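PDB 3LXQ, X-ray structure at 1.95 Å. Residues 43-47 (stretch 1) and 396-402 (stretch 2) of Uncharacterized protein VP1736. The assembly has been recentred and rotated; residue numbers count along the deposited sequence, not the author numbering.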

# COMPACT_ATOMS: atom_id res chain seq x y z
N GLN A 43 9.92 -11.33 21.42
CA GLN A 43 9.43 -11.12 22.79
C GLN A 43 7.91 -11.29 22.95
O GLN A 43 7.44 -11.62 24.03
CB GLN A 43 9.86 -9.74 23.30
N PHE A 44 7.15 -11.06 21.87
CA PHE A 44 5.69 -11.09 21.94
C PHE A 44 5.07 -12.43 21.56
O PHE A 44 4.09 -12.87 22.16
CB PHE A 44 5.07 -10.01 21.04
CG PHE A 44 5.35 -8.61 21.47
CD1 PHE A 44 4.67 -8.05 22.55
CD2 PHE A 44 6.27 -7.83 20.77
CE1 PHE A 44 4.92 -6.73 22.95
CE2 PHE A 44 6.53 -6.51 21.16
CZ PHE A 44 5.84 -5.97 22.25
N TYR A 45 5.64 -13.06 20.54
CA TYR A 45 5.01 -14.20 19.86
C TYR A 45 5.71 -15.53 20.09
O TYR A 45 5.19 -16.60 19.74
CB TYR A 45 4.93 -13.94 18.35
CG TYR A 45 4.27 -12.63 17.95
CD1 TYR A 45 3.11 -12.18 18.59
CD2 TYR A 45 4.80 -11.85 16.92
CE1 TYR A 45 2.50 -10.98 18.22
CE2 TYR A 45 4.19 -10.64 16.54
CZ TYR A 45 3.04 -10.22 17.19
OH TYR A 45 2.44 -9.03 16.83
N GLY A 46 6.91 -15.47 20.67
CA GLY A 46 7.72 -16.67 20.89
C GLY A 46 8.89 -16.75 19.93
O GLY A 46 8.90 -16.10 18.88
N LYS A 47 9.88 -17.56 20.30
CA LYS A 47 11.07 -17.78 19.49
C LYS A 47 10.78 -18.73 18.33
O LYS A 47 9.80 -19.47 18.35
CB LYS A 47 12.19 -18.36 20.37
N VAL A 396 -4.48 -15.32 14.66
CA VAL A 396 -4.06 -14.10 15.33
C VAL A 396 -3.10 -14.41 16.49
O VAL A 396 -3.40 -15.22 17.36
CB VAL A 396 -5.28 -13.31 15.84
CG1 VAL A 396 -4.82 -12.11 16.66
CG2 VAL A 396 -6.13 -12.85 14.64
N LEU A 397 -1.96 -13.74 16.47
CA LEU A 397 -0.93 -13.86 17.50
C LEU A 397 -0.91 -12.59 18.34
O LEU A 397 -0.83 -11.48 17.81
CB LEU A 397 0.45 -14.06 16.86
CG LEU A 397 0.58 -15.13 15.77
CD1 LEU A 397 2.01 -15.15 15.27
CD2 LEU A 397 0.16 -16.51 16.31
N SER A 398 -0.97 -12.75 19.66
CA SER A 398 -0.93 -11.63 20.57
C SER A 398 0.19 -11.80 21.62
O SER A 398 0.73 -12.92 21.77
CB SER A 398 -2.31 -11.44 21.24
OG SER A 398 -2.94 -12.69 21.46
N PRO A 399 0.54 -10.71 22.35
CA PRO A 399 1.55 -10.80 23.42
C PRO A 399 1.27 -11.89 24.46
O PRO A 399 0.12 -12.28 24.68
CB PRO A 399 1.48 -9.42 24.08
CG PRO A 399 1.04 -8.51 22.98
CD PRO A 399 0.05 -9.32 22.19
N GLY A 400 2.34 -12.37 25.10
CA GLY A 400 2.25 -13.47 26.05
C GLY A 400 2.14 -14.78 25.30
O GLY A 400 1.68 -15.78 25.87
N GLU A 401 2.55 -14.76 24.03
CA GLU A 401 2.53 -15.92 23.13
C GLU A 401 1.15 -16.56 23.00
O GLU A 401 1.04 -17.78 22.83
CB GLU A 401 3.57 -16.96 23.55
CG GLU A 401 5.02 -16.47 23.52
CD GLU A 401 6.01 -17.51 24.00
OE1 GLU A 401 7.20 -17.16 24.19
OE2 GLU A 401 5.62 -18.68 24.19
N LYS A 402 0.10 -15.75 23.08
CA LYS A 402 -1.27 -16.25 22.94
C LYS A 402 -1.62 -16.40 21.46
O LYS A 402 -1.27 -15.54 20.64
CB LYS A 402 -2.27 -15.33 23.65

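The last two residues of a helix, Phe44 and Tyr45, meet a strand segment, 396-398, and the residues that follow it, more than 350 residues later in the same chain; together the two stretches bury 344 Å² of surface. Val396 lies out of reach. Contact begins at Leu397, whose CA-to-CB bond points toward stretch 1. Its CB packs 3.7 Å from CD1 of Tyr45, and its carbonyl O lies 3.4 Å from Tyr45 CE1. Although the CA-to-CB bond of Tyr45 points away from stretch 2, the m rotamer brings the ring back to it, while the phenol OH is hydrogen-bonded elsewhere in the structure.

The CA-to-CB bond of Ser398 points away from stretch 1, and its backbone makes the contact. Its carbonyl O approaches the edge of the Tyr45 ring, 4.0 Å from CD1, and lies 3.4 Å from Phe44 O, a pairing of two acceptors that cannot bond. Ser398 also anchors the turn: its N donates to Lys402 O at 3.0 Å, and Lys402 N returns a weak hydrogen bond to Ser398 O at 3.2 Å.

Within this turn, Pro399 sets its CG 3.7 Å from Phe44 CD1, an apolar contact between the two rings. Its CA also makes a CA-H...O contact of 3.5 Å with Phe44 O. Gly400 follows with positive phi, a conformation that favours glycine.

At Glu401, the backbone N donates to Phe44 O, beside the helix end, at 3.1 Å, with an N-H...O angle of 148°, a hydrogen bond joining the two backbones. The extended Glu401 side chain runs past the helix end, placing CG 3.6 Å from Tyr45 C and OE1 3.4 Å from Gly46 CA. Gly46 leaves the helix with positive phi; a CB there would jam against the preceding carbonyl O and sit only 3.4 Å from Glu401 CD.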